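Local atomic coordinates of 4-hydroxy-tetrahydrodipicolinate synthase (Aquifex aeolicus, PDB entry 2EHH), a protein that probably catalyses the condensation of pyruvate with (S)-aspartate-beta-semialdehyde to 4-hydroxy-tetrahydrodipicolinate, a step of lysine biosynthesis through the diaminopimelate pathway. Residues A[90-95]-A[124-129]; A[215-220]-A[227-232]. All coordinates share one frame; numbering follows the deposited sequence.

Contact 1 of 2, residues A[90-95]-A[124-129]; sequences HAKEVG and EVDIPI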
ATOM      1  N   HIS A  90      27.547  -6.437  25.139  1.00 20.98           N
ATOM      2  CA  HIS A  90      27.846  -5.328  26.040  1.00 20.77           C
ATOM      3  C   HIS A  90      26.714  -5.120  27.045  1.00 20.98           C
ATOM      4  O   HIS A  90      26.955  -4.993  28.248  1.00 19.24           O
ATOM      5  CB  HIS A  90      28.053  -4.036  25.245  1.00 22.24           C
ATOM      6  CG  HIS A  90      28.172  -2.815  26.104  1.00 23.83           C
ATOM      7  ND1 HIS A  90      29.300  -2.529  26.844  1.00 24.27           N
ATOM      8  CD2 HIS A  90      27.285  -1.826  26.373  1.00 23.64           C
ATOM      9  CE1 HIS A  90      29.103  -1.417  27.531  1.00 25.12           C
ATOM     10  NE2 HIS A  90      27.888  -0.970  27.263  1.00 24.27           N
ATOM     11  N   ALA A  91      25.482  -5.074  26.545  1.00 18.79           N
ATOM     12  CA  ALA A  91      24.313  -4.880  27.397  1.00 19.90           C
ATOM     13  C   ALA A  91      24.281  -5.946  28.487  1.00 19.35           C
ATOM     14  O   ALA A  91      23.984  -5.664  29.648  1.00 20.34           O
ATOM     15  CB  ALA A  91      23.037  -4.943  26.557  1.00 19.92           C
ATOM     16  N   LYS A  92      24.581  -7.176  28.093  1.00 20.67           N
ATOM     17  CA  LYS A  92      24.623  -8.309  29.009  1.00 22.88           C
ATOM     18  C   LYS A  92      25.695  -8.012  30.059  1.00 24.12           C
ATOM     19  O   LYS A  92      25.452  -8.084  31.265  1.00 22.05           O
ATOM     20  CB  LYS A  92      24.982  -9.568  28.214  1.00 23.35           C
ATOM     21  CG  LYS A  92      25.513 -10.746  29.011  1.00 26.62           C
ATOM     22  CD  LYS A  92      24.433 -11.444  29.795  1.00 26.53           C
ATOM     23  CE  LYS A  92      24.954 -12.755  30.373  1.00 29.36           C
ATOM     24  NZ  LYS A  92      23.920 -13.415  31.221  1.00 30.54           N
ATOM     25  N   GLU A  93      26.875  -7.649  29.570  1.00 25.74           N
ATOM     26  CA  GLU A  93      28.021  -7.333  30.414  1.00 27.30           C
ATOM     27  C   GLU A  93      27.782  -6.273  31.480  1.00 25.94           C
ATOM     28  O   GLU A  93      28.208  -6.439  32.625  1.00 26.03           O
ATOM     29  CB  GLU A  93      29.192  -6.885  29.540  1.00 31.36           C
ATOM     30  CG  GLU A  93      29.890  -8.009  28.813  1.00 39.15           C
ATOM     31  CD  GLU A  93      30.639  -8.915  29.766  1.00 43.67           C
ATOM     32  OE1 GLU A  93      31.466  -8.395  30.547  1.00 46.08           O
ATOM     33  OE2 GLU A  93      30.403 -10.143  29.737  1.00 47.12           O
ATOM     34  N   VAL A  94      27.111  -5.184  31.115  1.00 22.43           N
ATOM     35  CA  VAL A  94      26.879  -4.109  32.070  1.00 22.43           C
ATOM     36  C   VAL A  94      25.626  -4.225  32.935  1.00 21.53           C
ATOM     37  O   VAL A  94      25.291  -3.291  33.663  1.00 21.02           O
ATOM     38  CB  VAL A  94      26.887  -2.725  31.371  1.00 23.74           C
ATOM     39  CG1 VAL A  94      28.219  -2.515  30.663  1.00 24.45           C
ATOM     40  CG2 VAL A  94      25.736  -2.620  30.391  1.00 23.66           C
ATOM     41  N   GLY A  95      24.928  -5.354  32.850  1.00 21.14           N
ATOM     42  CA  GLY A  95      23.758  -5.551  33.693  1.00 20.15           C
ATOM     43  C   GLY A  95      22.369  -5.198  33.195  1.00 19.78           C
ATOM     44  O   GLY A  95      21.438  -5.094  33.999  1.00 18.52           O
ATOM     45  N   GLU A 124      24.443 -16.315  21.101  1.00 25.66           N
ATOM     46  CA  GLU A 124      25.713 -15.728  21.512  1.00 26.63           C
ATOM     47  C   GLU A 124      25.647 -15.062  22.878  1.00 25.82           C
ATOM     48  O   GLU A 124      26.587 -15.163  23.668  1.00 25.74           O
ATOM     49  CB  GLU A 124      26.184 -14.700  20.483  1.00 29.28           C
ATOM     50  CG  GLU A 124      27.067 -15.277  19.408  1.00 33.39           C
ATOM     51  CD  GLU A 124      28.284 -15.965  19.991  1.00 37.33           C
ATOM     52  OE1 GLU A 124      29.067 -15.292  20.697  1.00 39.27           O
ATOM     53  OE2 GLU A 124      28.452 -17.179  19.749  1.00 38.83           O
ATOM     54  N   VAL A 125      24.533 -14.394  23.156  1.00 23.84           N
ATOM     55  CA  VAL A 125      24.366 -13.679  24.416  1.00 23.47           C
ATOM     56  C   VAL A 125      23.206 -14.192  25.260  1.00 24.47           C
ATOM     57  O   VAL A 125      22.047 -14.169  24.831  1.00 23.60           O
ATOM     58  CB  VAL A 125      24.149 -12.175  24.154  1.00 23.10           C
ATOM     59  CG1 VAL A 125      24.303 -11.393  25.445  1.00 23.14           C
ATOM     60  CG2 VAL A 125      25.131 -11.693  23.099  1.00 23.40           C
ATOM     61  N   ASP A 126      23.527 -14.637  26.471  1.00 22.82           N
ATOM     62  CA  ASP A 126      22.530 -15.158  27.392  1.00 23.66           C
ATOM     63  C   ASP A 126      21.779 -14.039  28.112  1.00 22.83           C
ATOM     64  O   ASP A 126      21.925 -13.846  29.320  1.00 23.09           O
ATOM     65  CB  ASP A 126      23.208 -16.092  28.402  1.00 27.08           C
ATOM     66  CG  ASP A 126      22.240 -16.649  29.425  1.00 30.25           C
ATOM     67  OD1 ASP A 126      21.084 -16.937  29.056  1.00 29.56           O
ATOM     68  OD2 ASP A 126      22.642 -16.810  30.599  1.00 33.91           O
ATOM     69  N   ILE A 127      20.977 -13.293  27.358  1.00 20.71           N
ATOM     70  CA  ILE A 127      20.188 -12.200  27.919  1.00 18.65           C
ATOM     71  C   ILE A 127      18.799 -12.229  27.287  1.00 18.73           C
ATOM     72  O   ILE A 127      18.658 -12.568  26.113  1.00 18.84           O
ATOM     73  CB  ILE A 127      20.844 -10.824  27.630  1.00 18.89           C
ATOM     74  CG1 ILE A 127      20.083  -9.713  28.362  1.00 18.23           C
ATOM     75  CG2 ILE A 127      20.842 -10.542  26.128  1.00 19.33           C
ATOM     76  CD1 ILE A 127      20.655  -8.322  28.128  1.00 19.47           C
ATOM     77  N   PRO A 128      17.754 -11.890  28.055  1.00 18.35           N
ATOM     78  CA  PRO A 128      16.411 -11.906  27.467  1.00 19.11           C
ATOM     79  C   PRO A 128      16.353 -10.953  26.273  1.00 17.29           C
ATOM     80  O   PRO A 128      16.799  -9.813  26.359  1.00 17.46           O
ATOM     81  CB  PRO A 128      15.524 -11.447  28.622  1.00 19.69           C
ATOM     82  CG  PRO A 128      16.250 -11.990  29.828  1.00 18.60           C
ATOM     83  CD  PRO A 128      17.692 -11.644  29.506  1.00 20.01           C
ATOM     84  N   ILE A 129      15.803 -11.429  25.164  1.00 16.40           N
ATOM     85  CA  ILE A 129      15.714 -10.625  23.955  1.00 15.91           C
ATOM     86  C   ILE A 129      14.284 -10.367  23.507  1.00 15.93           C
ATOM     87  O   ILE A 129      13.453 -11.275  23.496  1.00 14.24           O
ATOM     88  CB  ILE A 129      16.469 -11.309  22.798  1.00 17.88           C
ATOM     89  CG1 ILE A 129      17.964 -11.357  23.125  1.00 17.39           C
ATOM     90  CG2 ILE A 129      16.215 -10.565  21.483  1.00 16.03           C
ATOM     91  CD1 ILE A 129      18.756 -12.271  22.218  1.00 20.59           C
TER

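Contact 2 of 2, residues A[215-220]-A[227-232]; sequences KELIRA and RRAREI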
ATOM      1  N   LYS A 215       0.295   4.279  32.789  1.00 20.04           N
ATOM      2  CA  LYS A 215       0.396   3.172  33.725  1.00 20.36           C
ATOM      3  C   LYS A 215      -1.006   2.721  34.122  1.00 19.32           C
ATOM      4  O   LYS A 215      -1.290   1.525  34.172  1.00 18.72           O
ATOM      5  CB  LYS A 215       1.181   3.602  34.969  1.00 22.67           C
ATOM      6  CG  LYS A 215       1.239   2.551  36.073  1.00 24.26           C
ATOM      7  CD  LYS A 215       1.844   1.249  35.577  1.00 26.25           C
ATOM      8  CE  LYS A 215       1.934   0.227  36.700  1.00 29.39           C
ATOM      9  NZ  LYS A 215       2.472  -1.070  36.211  1.00 30.12           N
ATOM     10  N   GLU A 216      -1.878   3.686  34.397  1.00 19.31           N
ATOM     11  CA  GLU A 216      -3.251   3.380  34.789  1.00 21.50           C
ATOM     12  C   GLU A 216      -4.001   2.642  33.683  1.00 20.41           C
ATOM     13  O   GLU A 216      -4.785   1.736  33.957  1.00 19.08           O
ATOM     14  CB  GLU A 216      -4.008   4.664  35.145  1.00 24.95           C
ATOM     15  CG  GLU A 216      -3.451   5.404  36.352  1.00 32.85           C
ATOM     16  CD  GLU A 216      -4.268   6.637  36.716  1.00 36.47           C
ATOM     17  OE1 GLU A 216      -3.838   7.399  37.613  1.00 40.26           O
ATOM     18  OE2 GLU A 216      -5.341   6.843  36.111  1.00 38.53           O
ATOM     19  N   LEU A 217      -3.768   3.039  32.433  1.00 18.98           N
ATOM     20  CA  LEU A 217      -4.424   2.384  31.306  1.00 19.46           C
ATOM     21  C   LEU A 217      -4.004   0.916  31.304  1.00 19.19           C
ATOM     22  O   LEU A 217      -4.837   0.016  31.190  1.00 18.65           O
ATOM     23  CB  LEU A 217      -4.019   3.064  29.988  1.00 19.80           C
ATOM     24  CG  LEU A 217      -4.502   2.512  28.634  1.00 21.69           C
ATOM     25  CD1 LEU A 217      -3.807   1.201  28.330  1.00 25.33           C
ATOM     26  CD2 LEU A 217      -6.006   2.325  28.642  1.00 21.73           C
ATOM     27  N   ILE A 218      -2.702   0.685  31.446  1.00 19.61           N
ATOM     28  CA  ILE A 218      -2.154  -0.664  31.462  1.00 20.76           C
ATOM     29  C   ILE A 218      -2.698  -1.528  32.603  1.00 21.67           C
ATOM     30  O   ILE A 218      -3.057  -2.685  32.390  1.00 19.88           O
ATOM     31  CB  ILE A 218      -0.613  -0.632  31.567  1.00 23.04           C
ATOM     32  CG1 ILE A 218      -0.023   0.081  30.351  1.00 24.78           C
ATOM     33  CG2 ILE A 218      -0.066  -2.045  31.672  1.00 23.34           C
ATOM     34  CD1 ILE A 218      -0.448  -0.515  29.033  1.00 24.78           C
ATOM     35  N   ARG A 219      -2.749  -0.985  33.814  1.00 22.48           N
ATOM     36  CA  ARG A 219      -3.262  -1.772  34.931  1.00 25.13           C
ATOM     37  C   ARG A 219      -4.738  -2.129  34.759  1.00 23.14           C
ATOM     38  O   ARG A 219      -5.154  -3.239  35.086  1.00 23.48           O
ATOM     39  CB  ARG A 219      -3.010  -1.050  36.261  1.00 28.70           C
ATOM     40  CG  ARG A 219      -1.641  -1.405  36.854  1.00 34.45           C
ATOM     41  CD  ARG A 219      -1.354  -0.725  38.186  1.00 38.45           C
ATOM     42  NE  ARG A 219      -1.096   0.703  38.027  1.00 42.20           N
ATOM     43  CZ  ARG A 219      -0.693   1.504  39.007  1.00 41.74           C
ATOM     44  NH1 ARG A 219      -0.502   1.018  40.224  1.00 42.92           N
ATOM     45  NH2 ARG A 219      -0.483   2.794  38.771  1.00 41.84           N
ATOM     46  N   ALA A 220      -5.527  -1.199  34.232  1.00 21.36           N
ATOM     47  CA  ALA A 220      -6.943  -1.463  34.008  1.00 20.11           C
ATOM     48  C   ALA A 220      -7.083  -2.634  33.035  1.00 20.28           C
ATOM     49  O   ALA A 220      -7.889  -3.546  33.248  1.00 18.49           O
ATOM     50  CB  ALA A 220      -7.621  -0.229  33.441  1.00 20.53           C
ATOM     51  N   ARG A 227     -13.718  -1.075  30.647  1.00 21.29           N
ATOM     52  CA  ARG A 227     -14.592   0.091  30.711  1.00 21.96           C
ATOM     53  C   ARG A 227     -13.683   1.218  31.193  1.00 21.23           C
ATOM     54  O   ARG A 227     -13.735   2.340  30.695  1.00 21.77           O
ATOM     55  CB  ARG A 227     -15.721  -0.108  31.725  1.00 24.94           C
ATOM     56  CG  ARG A 227     -16.435   1.191  32.086  1.00 28.93           C
ATOM     57  CD  ARG A 227     -17.402   1.006  33.248  1.00 33.43           C
ATOM     58  NE  ARG A 227     -18.574   0.224  32.870  1.00 38.79           N
ATOM     59  CZ  ARG A 227     -19.495   0.631  32.001  1.00 42.00           C
ATOM     60  NH1 ARG A 227     -19.382   1.817  31.416  1.00 43.79           N
ATOM     61  NH2 ARG A 227     -20.535  -0.146  31.720  1.00 42.13           N
ATOM     62  N   ARG A 228     -12.851   0.902  32.177  1.00 20.01           N
ATOM     63  CA  ARG A 228     -11.917   1.876  32.724  1.00 19.99           C
ATOM     64  C   ARG A 228     -10.801   2.125  31.708  1.00 17.76           C
ATOM     65  O   ARG A 228     -10.333   3.249  31.556  1.00 17.52           O
ATOM     66  CB  ARG A 228     -11.334   1.364  34.043  1.00 19.86           C
ATOM     67  CG  ARG A 228     -10.228   2.231  34.630  1.00 24.44           C
ATOM     68  CD  ARG A 228     -10.675   3.670  34.864  1.00 27.18           C
ATOM     69  NE  ARG A 228      -9.610   4.456  35.486  1.00 30.99           N
ATOM     70  CZ  ARG A 228      -9.575   5.785  35.517  1.00 32.90           C
ATOM     71  NH1 ARG A 228     -10.550   6.492  34.960  1.00 34.20           N
ATOM     72  NH2 ARG A 228      -8.556   6.409  36.093  1.00 34.46           N
ATOM     73  N   ALA A 229     -10.380   1.068  31.019  1.00 16.66           N
ATOM     74  CA  ALA A 229      -9.330   1.187  30.012  1.00 16.85           C
ATOM     75  C   ALA A 229      -9.779   2.161  28.922  1.00 16.33           C
ATOM     76  O   ALA A 229      -9.030   3.053  28.525  1.00 17.81           O
ATOM     77  CB  ALA A 229      -9.023  -0.180  29.411  1.00 17.03           C
ATOM     78  N   ARG A 230     -11.007   1.992  28.444  1.00 16.24           N
ATOM     79  CA  ARG A 230     -11.544   2.880  27.417  1.00 16.40           C
ATOM     80  C   ARG A 230     -11.593   4.319  27.920  1.00 16.36           C
ATOM     81  O   ARG A 230     -11.352   5.259  27.167  1.00 15.14           O
ATOM     82  CB  ARG A 230     -12.962   2.455  27.005  1.00 17.26           C
ATOM     83  CG  ARG A 230     -13.029   1.257  26.068  1.00 16.78           C
ATOM     84  CD  ARG A 230     -14.438   1.102  25.480  1.00 19.67           C
ATOM     85  NE  ARG A 230     -15.427   0.735  26.492  1.00 19.10           N
ATOM     86  CZ  ARG A 230     -15.573  -0.488  26.998  1.00 20.42           C
ATOM     87  NH1 ARG A 230     -14.797  -1.486  26.587  1.00 17.61           N
ATOM     88  NH2 ARG A 230     -16.495  -0.714  27.927  1.00 20.66           N
ATOM     89  N   GLU A 231     -11.920   4.493  29.198  1.00 16.68           N
ATOM     90  CA  GLU A 231     -12.002   5.831  29.762  1.00 18.34           C
ATOM     91  C   GLU A 231     -10.653   6.536  29.658  1.00 15.74           C
ATOM     92  O   GLU A 231     -10.574   7.696  29.260  1.00 16.63           O
ATOM     93  CB  GLU A 231     -12.429   5.759  31.228  1.00 21.77           C
ATOM     94  CG  GLU A 231     -13.041   7.036  31.750  1.00 29.26           C
ATOM     95  CD  GLU A 231     -13.281   6.986  33.247  1.00 34.78           C
ATOM     96  OE1 GLU A 231     -13.766   5.941  33.738  1.00 35.24           O
ATOM     97  OE2 GLU A 231     -12.987   7.994  33.927  1.00 37.83           O
ATOM     98  N   ILE A 232      -9.595   5.826  30.021  1.00 14.66           N
ATOM     99  CA  ILE A 232      -8.252   6.380  29.981  1.00 14.74           C
ATOM    100  C   ILE A 232      -7.763   6.533  28.547  1.00 13.83           C
ATOM    101  O   ILE A 232      -7.149   7.542  28.199  1.00 14.96           O
ATOM    102  CB  ILE A 232      -7.274   5.485  30.756  1.00 15.31           C
ATOM    103  CG1 ILE A 232      -7.756   5.344  32.205  1.00 18.71           C
ATOM    104  CG2 ILE A 232      -5.876   6.086  30.718  1.00 15.03           C
ATOM    105  CD1 ILE A 232      -7.002   4.299  32.999  1.00 20.14           C
TER

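Contact 1 of 2, residues A[90-95]-A[124-129]
K92, on the last turn of helix 81-93, lies across the loop that leads into strand 129-133 of the (beta/alpha)8 barrel and meets V125, D126 and I127. The K92 and V125 side chains lie alongside, pointing opposite ways, and the packing is tight: K92 CB stands 3.4 Å from V125 CG1, a methyl turned anti to its backbone N (chi1 -167°). The lysine chain bends at chi2 (74°), which places CD 3.5 Å from D126 O. I127 extends its CG1-CD1 branch to the backbone of the helix, so that CD1 comes within 4.1 Å of K92 CA and 4.4 Å of A91 CB. V125 and I127 also rest on T88, one helical turn back, and seat the loop against the helix end. That end is a Schellman motif with G95 as its C-prime residue. D126 sits at the centre of an inverse gamma turn, closed by a weak bond from I127 N to V125 O, and its carboxylate gives K92 a long salt bridge, NZ to OD2 3.7 Å. The stronger grip is the 2.8 Å hydrogen bond from K92 NZ to D126 O, with the donor tilted 30° from the carbonyl plane.

Contact 2 of 2, residues A[215-220]-A[227-232]
L217 and I232 pack together where helices 211-223 and 226-242 run nearly antiparallel, their short axes 8.4 Å apart at an angle of 159°. I232 meets its partner with two methyls: CG2 lies 3.6 Å from L217 CB, while CD1 presses on the backbone of the facing helix, 3.5 Å from L217 N and equally near E216 C. The bend at chi2 (-71°) brings the CD2 methyl of L217 to 3.1 Å from A229 O, a close carbon-oxygen contact, and beside A229 CB. A220 fills the next position, its CB 3.8 Å from R228 CG and 4.3 Å from A229 CB; both alanines are small, which is consistent with the close approach of the axes. Beside this apolar seam, E216 OE2 and R228 NH2 form a salt bridge of 3.2 Å, the carboxylate and guanidinium planes 32° apart. E231 takes the guanidinium's other terminal nitrogen, NH1, and I232 CG1 lies over the centre of one guanidinium face, so charge and packing together fix its rotation. An alanine in place of I232 would probably open a gap beside the E216-L217 backbone and L217 CB, and leave the R228 guanidinium freer to turn. At the start of the second helix, D225 OD1 accepts a hydrogen bond from R228 N. The arrangement is an antiparallel helical hairpin, joining the helix after the eighth barrel strand to the first of the C-terminal helices characteristic of the dihydrodipicolinate synthase family.

From the N terminus, the chain passes through the first three barrel strands before helix 81-93 supplies the first half of contact 1. Strand 98-102 and helix 111-124 follow, and contact 1 closes the excursion through both, tying the end of helix 81-93 to the loop between helix 111-124 and strand 129-133. That strand and three more, ending with 201-204, come before helix 211-223, where contact 2 begins; that contact closes across the end of this helix and the short turn that follows, fastening the last barrel helix to helix 226-242. Contacts 1 and 2 stand in series, neither nested nor crossing, with centres about 33 Å apart and nearest atoms about 18 Å apart.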